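Local structure of HP1028 (Helicobacter pylori, 4INN) at residues A[45-57]-A[63-75]. The protein is a lipocalin-family beta-barrel protein of uncertain function that probably binds and carries small, largely apolar ligands in its central cavity. The protein carries 1 engineered substitution. Residues are numbered along the deposited sequence; the frame is centred on the assembly and turned at random.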
ATOM      1  N   PHE A  45       5.419  12.055  -3.862  1.00 24.90           N
ATOM      2  CA  PHE A  45       5.547  12.245  -5.301  1.00 23.22           C
ATOM      3  C   PHE A  45       4.390  13.078  -5.798  1.00 23.20           C
ATOM      4  O   PHE A  45       3.242  12.660  -5.666  1.00 21.96           O
ATOM      5  CB  PHE A  45       5.525  10.911  -6.033  1.00 24.19           C
ATOM      6  CG  PHE A  45       5.627  11.041  -7.533  1.00 23.39           C
ATOM      7  CD1 PHE A  45       6.767  11.568  -8.116  1.00 23.35           C
ATOM      8  CD2 PHE A  45       4.587  10.620  -8.353  1.00 24.01           C
ATOM      9  CE1 PHE A  45       6.869  11.692  -9.485  1.00 24.61           C
ATOM     10  CE2 PHE A  45       4.673  10.736  -9.723  1.00 24.96           C
ATOM     11  CZ  PHE A  45       5.819  11.274 -10.298  1.00 25.67           C
ATOM     12  N   LEU A  46       4.711  14.241  -6.389  1.00 23.77           N
ATOM     13  CA  LEU A  46       3.741  15.260  -6.814  1.00 23.65           C
ATOM     14  C   LEU A  46       2.736  15.625  -5.711  1.00 25.44           C
ATOM     15  O   LEU A  46       3.151  15.935  -4.598  1.00 23.50           O
ATOM     16  CB  LEU A  46       3.080  14.847  -8.131  1.00 24.02           C
ATOM     17  CG  LEU A  46       3.673  15.437  -9.430  1.00 24.10           C
ATOM     18  CD1 LEU A  46       5.173  15.675  -9.362  1.00 22.79           C
ATOM     19  CD2 LEU A  46       3.308  14.551 -10.627  1.00 24.35           C
ATOM     20  N   TYR A  47       1.441  15.570  -6.017  1.00 28.90           N
ATOM     21  CA  TYR A  47       0.375  15.883  -5.061  1.00 33.87           C
ATOM     22  C   TYR A  47       0.036  14.680  -4.173  1.00 32.94           C
ATOM     23  O   TYR A  47      -0.888  14.756  -3.353  1.00 32.68           O
ATOM     24  CB  TYR A  47      -0.899  16.402  -5.786  1.00 38.62           C
ATOM     25  CG  TYR A  47      -1.204  15.622  -7.036  1.00 42.61           C
ATOM     26  CD1 TYR A  47      -1.874  14.403  -6.966  1.00 44.39           C
ATOM     27  CD2 TYR A  47      -0.774  16.072  -8.281  1.00 42.66           C
ATOM     28  CE1 TYR A  47      -2.115  13.660  -8.101  1.00 44.09           C
ATOM     29  CE2 TYR A  47      -1.008  15.330  -9.420  1.00 43.75           C
ATOM     30  CZ  TYR A  47      -1.674  14.123  -9.318  1.00 42.87           C
ATOM     31  OH  TYR A  47      -1.913  13.383 -10.439  1.00 39.17           O
HETATM   32  N   MSE A  48       0.798  13.593  -4.306  1.00 31.70           N
HETATM   33  CA  MSE A  48       0.581  12.389  -3.499  1.00 30.58           C
HETATM   34  C   MSE A  48       1.536  12.441  -2.350  1.00 27.98           C
HETATM   35  O   MSE A  48       2.747  12.295  -2.516  1.00 27.12           O
HETATM   36  CB  MSE A  48       0.753  11.123  -4.333  1.00 32.05           C
HETATM   37  CG  MSE A  48      -0.028  11.229  -5.656  1.00 37.07           C
HETATM   38 SE   MSE A  48       0.526   9.884  -6.993  1.00 39.29          SE
HETATM   39  CE  MSE A  48       0.470   8.443  -5.637  1.00 38.38           C
ATOM     40  N   LYS A  49       0.986  12.644  -1.166  1.00 27.79           N
ATOM     41  CA  LYS A  49       1.766  12.768   0.075  1.00 27.34           C
ATOM     42  C   LYS A  49       2.275  11.461   0.620  1.00 22.77           C
ATOM     43  O   LYS A  49       1.628  10.435   0.542  1.00 21.76           O
ATOM     44  CB  LYS A  49       0.910  13.386   1.186  1.00 31.59           C
ATOM     45  CG  LYS A  49       0.492  14.830   0.939  1.00 34.98           C
ATOM     46  CD  LYS A  49      -0.015  15.488   2.219  1.00 38.34           C
ATOM     47  CE  LYS A  49      -1.446  15.074   2.551  1.00 40.01           C
ATOM     48  NZ  LYS A  49      -1.912  15.737   3.814  1.00 42.09           N
ATOM     49  N   SER A  50       3.439  11.535   1.219  1.00 21.19           N
ATOM     50  CA  SER A  50       3.950  10.469   2.062  1.00 20.34           C
ATOM     51  C   SER A  50       2.832   9.955   2.984  1.00 19.12           C
ATOM     52  O   SER A  50       2.108  10.741   3.609  1.00 18.73           O
ATOM     53  CB  SER A  50       5.125  10.990   2.895  1.00 19.34           C
ATOM     54  OG  SER A  50       5.892   9.904   3.383  1.00 19.85           O
ATOM     55  N   SER A  51       2.659   8.641   3.030  1.00 18.22           N
ATOM     56  CA  SER A  51       1.665   8.043   3.924  1.00 17.67           C
ATOM     57  C   SER A  51       2.217   6.790   4.526  1.00 15.15           C
ATOM     58  O   SER A  51       3.218   6.261   4.059  1.00 13.97           O
ATOM     59  CB  SER A  51       0.319   7.802   3.216  1.00 19.58           C
ATOM     60  OG  SER A  51       0.401   6.746   2.276  1.00 22.58           O
ATOM     61  N   PHE A  52       1.620   6.374   5.637  1.00 14.07           N
ATOM     62  CA  PHE A  52       2.012   5.141   6.302  1.00 12.95           C
ATOM     63  C   PHE A  52       1.000   4.103   5.842  1.00 12.86           C
ATOM     64  O   PHE A  52      -0.230   4.354   5.867  1.00 12.55           O
ATOM     65  CB  PHE A  52       1.984   5.267   7.823  1.00 12.90           C
ATOM     66  CG  PHE A  52       2.945   6.306   8.398  1.00 12.85           C
ATOM     67  CD1 PHE A  52       4.344   6.112   8.343  1.00 12.72           C
ATOM     68  CD2 PHE A  52       2.452   7.441   9.067  1.00 12.48           C
ATOM     69  CE1 PHE A  52       5.206   7.048   8.905  1.00 12.85           C
ATOM     70  CE2 PHE A  52       3.313   8.369   9.646  1.00 12.41           C
ATOM     71  CZ  PHE A  52       4.685   8.178   9.564  1.00 12.74           C
ATOM     72  N   VAL A  53       1.524   2.962   5.400  1.00 12.68           N
ATOM     73  CA  VAL A  53       0.723   1.855   4.927  1.00 13.33           C
ATOM     74  C   VAL A  53       1.145   0.538   5.527  1.00 13.29           C
ATOM     75  O   VAL A  53       2.310   0.362   5.804  1.00 13.18           O
ATOM     76  CB  VAL A  53       0.858   1.682   3.418  1.00 13.86           C
ATOM     77  CG1 VAL A  53       0.405   2.953   2.713  1.00 13.93           C
ATOM     78  CG2 VAL A  53       2.283   1.326   3.040  1.00 14.26           C
ATOM     79  N   GLU A  54       0.188  -0.378   5.702  1.00 13.50           N
ATOM     80  CA  GLU A  54       0.464  -1.724   6.181  1.00 14.05           C
ATOM     81  C   GLU A  54       0.241  -2.815   5.154  1.00 13.08           C
ATOM     82  O   GLU A  54      -0.838  -2.925   4.608  1.00 12.97           O
ATOM     83  CB  GLU A  54      -0.396  -2.059   7.399  1.00 15.52           C
ATOM     84  CG  GLU A  54      -0.162  -3.480   7.924  1.00 16.53           C
ATOM     85  CD  GLU A  54      -0.652  -3.700   9.340  1.00 18.57           C
ATOM     86  OE1 GLU A  54      -1.337  -2.801   9.898  1.00 21.60           O
ATOM     87  OE2 GLU A  54      -0.356  -4.779   9.912  1.00 19.29           O
ATOM     88  N   PHE A  55       1.251  -3.654   4.947  1.00 12.71           N
ATOM     89  CA  PHE A  55       1.125  -4.838   4.092  1.00 12.65           C
ATOM     90  C   PHE A  55       0.733  -6.036   4.974  1.00 13.31           C
ATOM     91  O   PHE A  55       1.228  -6.152   6.093  1.00 13.10           O
ATOM     92  CB  PHE A  55       2.441  -5.145   3.357  1.00 11.81           C
ATOM     93  CG  PHE A  55       2.705  -4.289   2.157  1.00 11.19           C
ATOM     94  CD1 PHE A  55       2.555  -4.796   0.880  1.00 11.31           C
ATOM     95  CD2 PHE A  55       3.186  -3.004   2.293  1.00 11.09           C
ATOM     96  CE1 PHE A  55       2.829  -4.037  -0.250  1.00 10.74           C
ATOM     97  CE2 PHE A  55       3.455  -2.226   1.180  1.00 10.90           C
ATOM     98  CZ  PHE A  55       3.284  -2.750  -0.099  1.00 10.95           C
ATOM     99  N   PHE A  56      -0.128  -6.918   4.472  1.00 14.48           N
ATOM    100  CA  PHE A  56      -0.467  -8.171   5.173  1.00 16.53           C
ATOM    101  C   PHE A  56      -0.720  -9.312   4.182  1.00 18.30           C
ATOM    102  O   PHE A  56      -0.966  -9.023   3.012  1.00 18.33           O
ATOM    103  CB  PHE A  56      -1.685  -7.961   6.097  1.00 16.94           C
ATOM    104  CG  PHE A  56      -2.984  -7.646   5.373  1.00 16.23           C
ATOM    105  CD1 PHE A  56      -3.931  -8.614   5.170  1.00 16.48           C
ATOM    106  CD2 PHE A  56      -3.268  -6.359   4.939  1.00 16.49           C
ATOM    107  CE1 PHE A  56      -5.137  -8.310   4.519  1.00 16.83           C
ATOM    108  CE2 PHE A  56      -4.462  -6.050   4.280  1.00 16.11           C
ATOM    109  CZ  PHE A  56      -5.407  -7.026   4.085  1.00 15.79           C
ATOM    110  N   GLU A  57      -0.611 -10.586   4.607  1.00 21.36           N
ATOM    111  CA  GLU A  57      -0.973 -11.721   3.704  1.00 24.48           C
ATOM    112  C   GLU A  57      -2.338 -12.281   4.002  1.00 23.78           C
ATOM    113  O   GLU A  57      -2.816 -12.213   5.108  1.00 24.36           O
ATOM    114  CB  GLU A  57       0.080 -12.867   3.648  1.00 26.59           C
ATOM    115  CG  GLU A  57       0.045 -13.957   4.723  1.00 30.75           C
ATOM    116  CD  GLU A  57      -1.153 -14.955   4.703  1.00 35.72           C
ATOM    117  OE1 GLU A  57      -1.442 -15.640   3.676  1.00 35.30           O
ATOM    118  OE2 GLU A  57      -1.807 -15.099   5.782  1.00 41.35           O
ATOM    119  N   TYR A  63      -1.373  -7.965   0.454  1.00 14.18           N
ATOM    120  CA  TYR A  63      -2.279  -6.861   0.254  1.00 13.83           C
ATOM    121  C   TYR A  63      -1.749  -5.674   1.058  1.00 13.26           C
ATOM    122  O   TYR A  63      -0.913  -5.869   1.912  1.00 12.58           O
ATOM    123  CB  TYR A  63      -3.668  -7.231   0.791  1.00 14.42           C
ATOM    124  CG  TYR A  63      -4.325  -8.409   0.141  1.00 15.00           C
ATOM    125  CD1 TYR A  63      -5.295  -8.234  -0.831  1.00 15.32           C
ATOM    126  CD2 TYR A  63      -3.978  -9.712   0.505  1.00 15.94           C
ATOM    127  CE1 TYR A  63      -5.896  -9.311  -1.446  1.00 15.88           C
ATOM    128  CE2 TYR A  63      -4.571 -10.798  -0.095  1.00 16.29           C
ATOM    129  CZ  TYR A  63      -5.526 -10.587  -1.064  1.00 16.96           C
ATOM    130  OH  TYR A  63      -6.101 -11.669  -1.660  1.00 19.27           O
ATOM    131  N   ALA A  64      -2.266  -4.465   0.817  1.00 13.00           N
ATOM    132  CA  ALA A  64      -1.963  -3.320   1.672  1.00 13.40           C
ATOM    133  C   ALA A  64      -3.141  -2.350   1.830  1.00 14.13           C
ATOM    134  O   ALA A  64      -3.961  -2.195   0.902  1.00 14.04           O
ATOM    135  CB  ALA A  64      -0.755  -2.568   1.133  1.00 13.84           C
ATOM    136  N   TYR A  65      -3.201  -1.688   2.996  1.00 13.71           N
ATOM    137  CA  TYR A  65      -4.197  -0.632   3.252  1.00 13.95           C
ATOM    138  C   TYR A  65      -3.491   0.585   3.859  1.00 13.96           C
ATOM    139  O   TYR A  65      -2.358   0.475   4.305  1.00 14.15           O
ATOM    140  CB  TYR A  65      -5.318  -1.132   4.178  1.00 14.07           C
ATOM    141  CG  TYR A  65      -4.882  -1.310   5.622  1.00 13.80           C
ATOM    142  CD1 TYR A  65      -4.921  -0.251   6.510  1.00 13.51           C
ATOM    143  CD2 TYR A  65      -4.434  -2.530   6.087  1.00 14.06           C
ATOM    144  CE1 TYR A  65      -4.527  -0.397   7.820  1.00 13.59           C
ATOM    145  CE2 TYR A  65      -4.020  -2.680   7.412  1.00 14.19           C
ATOM    146  CZ  TYR A  65      -4.052  -1.606   8.265  1.00 13.38           C
ATOM    147  OH  TYR A  65      -3.627  -1.746   9.559  1.00 12.81           O
ATOM    148  N   GLY A  66      -4.130   1.750   3.845  1.00 13.77           N
ATOM    149  CA  GLY A  66      -3.485   2.983   4.318  1.00 13.43           C
ATOM    150  C   GLY A  66      -3.854   3.253   5.766  1.00 13.72           C
ATOM    151  O   GLY A  66      -4.974   3.024   6.165  1.00 13.46           O
ATOM    152  N   ILE A  67      -2.910   3.735   6.558  1.00 14.15           N
ATOM    153  CA  ILE A  67      -3.163   3.992   7.958  1.00 15.00           C
ATOM    154  C   ILE A  67      -3.451   5.480   8.152  1.00 16.53           C
ATOM    155  O   ILE A  67      -4.531   5.853   8.581  1.00 15.54           O
ATOM    156  CB  ILE A  67      -1.963   3.515   8.803  1.00 14.87           C
ATOM    157  CG1 ILE A  67      -1.937   1.988   8.827  1.00 14.09           C
ATOM    158  CG2 ILE A  67      -2.003   4.099  10.217  1.00 14.97           C
ATOM    159  CD1 ILE A  67      -0.661   1.442   9.390  1.00 13.90           C
ATOM    160  N   SER A  68      -2.478   6.318   7.812  1.00 19.76           N
ATOM    161  CA  SER A  68      -2.627   7.778   7.852  1.00 22.65           C
ATOM    162  C   SER A  68      -1.512   8.423   7.042  1.00 25.66           C
ATOM    163  O   SER A  68      -0.529   7.772   6.675  1.00 28.06           O
ATOM    164  CB  SER A  68      -2.584   8.316   9.286  1.00 21.97           C
ATOM    165  OG  SER A  68      -1.380   7.912   9.949  1.00 23.46           O
ATOM    166  N   ASP A  69      -1.670   9.708   6.775  1.00 28.45           N
ATOM    167  CA  ASP A  69      -0.643  10.497   6.151  1.00 30.12           C
ATOM    168  C   ASP A  69       0.357  10.870   7.200  1.00 29.57           C
ATOM    169  O   ASP A  69       0.040  10.997   8.369  1.00 26.27           O
ATOM    170  CB  ASP A  69      -1.226  11.775   5.529  1.00 34.70           C
ATOM    171  CG  ASP A  69      -2.149  11.490   4.328  1.00 39.93           C
ATOM    172  OD1 ASP A  69      -3.026  12.346   4.054  1.00 46.96           O
ATOM    173  OD2 ASP A  69      -2.017  10.423   3.671  1.00 40.60           O
ATOM    174  N   VAL A  70       1.577  11.075   6.750  1.00 33.37           N
ATOM    175  CA  VAL A  70       2.676  11.407   7.627  1.00 37.59           C
ATOM    176  C   VAL A  70       2.402  12.639   8.467  1.00 40.92           C
ATOM    177  O   VAL A  70       2.800  12.701   9.622  1.00 39.50           O
ATOM    178  CB  VAL A  70       3.945  11.639   6.804  1.00 37.76           C
ATOM    179  CG1 VAL A  70       5.045  12.228   7.650  1.00 38.69           C
ATOM    180  CG2 VAL A  70       4.401  10.320   6.216  1.00 39.27           C
ATOM    181  N   ASP A  71       1.722  13.614   7.876  1.00 46.49           N
ATOM    182  CA  ASP A  71       1.469  14.891   8.542  1.00 50.61           C
ATOM    183  C   ASP A  71       0.242  14.861   9.461  1.00 49.38           C
ATOM    184  O   ASP A  71      -0.258  15.906   9.841  1.00 50.53           O
ATOM    185  CB  ASP A  71       1.351  16.010   7.492  1.00 52.66           C
ATOM    186  CG  ASP A  71       0.153  15.831   6.556  1.00 58.58           C
ATOM    187  OD1 ASP A  71      -0.910  15.328   6.992  1.00 59.76           O
ATOM    188  OD2 ASP A  71       0.267  16.230   5.375  1.00 64.88           O
ATOM    189  N   GLY A  72      -0.246  13.666   9.796  1.00 50.05           N
ATOM    190  CA  GLY A  72      -1.360  13.499  10.722  1.00 50.45           C
ATOM    191  C   GLY A  72      -2.752  13.849  10.206  1.00 52.88           C
ATOM    192  O   GLY A  72      -3.736  13.678  10.927  1.00 52.34           O
ATOM    193  N   SER A  73      -2.865  14.316   8.964  1.00 51.49           N
ATOM    194  CA  SER A  73      -4.133  14.873   8.497  1.00 48.96           C
ATOM    195  C   SER A  73      -5.259  13.840   8.480  1.00 50.82           C
ATOM    196  O   SER A  73      -5.027  12.629   8.569  1.00 50.98           O
ATOM    197  CB  SER A  73      -3.986  15.560   7.142  1.00 48.12           C
ATOM    198  OG  SER A  73      -3.399  14.717   6.180  1.00 51.14           O
ATOM    199  N   LYS A  74      -6.485  14.346   8.409  1.00 52.16           N
ATOM    200  CA  LYS A  74      -7.668  13.518   8.536  1.00 54.62           C
ATOM    201  C   LYS A  74      -7.902  12.735   7.247  1.00 50.41           C
ATOM    202  O   LYS A  74      -7.629  13.223   6.147  1.00 46.11           O
ATOM    203  CB  LYS A  74      -8.911  14.362   8.898  1.00 60.95           C
ATOM    204  CG  LYS A  74     -10.216  13.686   8.492  1.00 72.32           C
ATOM    205  CD  LYS A  74     -11.429  13.969   9.371  1.00 80.24           C
ATOM    206  CE  LYS A  74     -12.564  12.995   9.022  1.00 78.45           C
ATOM    207  NZ  LYS A  74     -13.540  12.840  10.132  1.00 78.70           N
ATOM    208  N   ALA A  75      -8.398  11.514   7.419  1.00 45.10           N
ATOM    209  CA  ALA A  75      -8.829  10.666   6.339  1.00 43.33           C
ATOM    210  C   ALA A  75      -9.975  11.309   5.565  1.00 42.72           C
ATOM    211  O   ALA A  75     -10.917  11.835   6.144  1.00 42.97           O
ATOM    212  CB  ALA A  75      -9.288   9.331   6.899  1.00 45.21           C
TER
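Phe-55 lays its ring on the methyl of Ala-64, whose CB stands 3.9 Å from the ring centroid, almost exactly over its centre; a residue this small lets the aromatic face settle close to the neighbouring strand. This face, which also carries Val-53, looks into the barrel; opposite Val-53 stands Gly-66, which adds no side chain. The strands are the close-packed part. On their other side, Phe-56 sets its CG between backbone N and carbonyl carbon (chi1 66°), bringing one face of its ring over Tyr-63 CB, 3.7 Å from Phe-56 CZ, while the two rings are slid apart. Phe-56 CE2 meets the edge of the Tyr-65 ring; flat rings suit this face, where helix 170-174 packs on both. Glu-54 runs extended alongside Tyr-65, its OE1 2.5 Å from Tyr-65 OH. Glu-54 OE2 forms a salt bridge with Arg-167, and Tyr-65 OH is hydrogen-bonded to Phe-168 N. Farther along, Ile-67 and Ser-68 both face Phe-52 in a classic beta bulge, and a CH-pi contact of Val-70 CG2, off-centre over the Phe-52 ring, leads out of the packed part.

The solvent side is polar and looser. Long, flexible Lys-49 bends at chi3 (-78°) to place NZ 2.7 Å from Asp-71 OD2, on its syn lone pair, and 3.0 Å from Ser-73 OG. A longer salt bridge reaches Asp-69. Small and polar, Asp-71 and Ser-73 suit this turn: Asp-71 OD1 accepts from Ser-73 N, closing an Asx turn, and from Ser-73 OG, fixing the carboxylate's rotation. The whole is a bulged antiparallel hairpin within the up-and-down, eight-stranded lipocalin barrel.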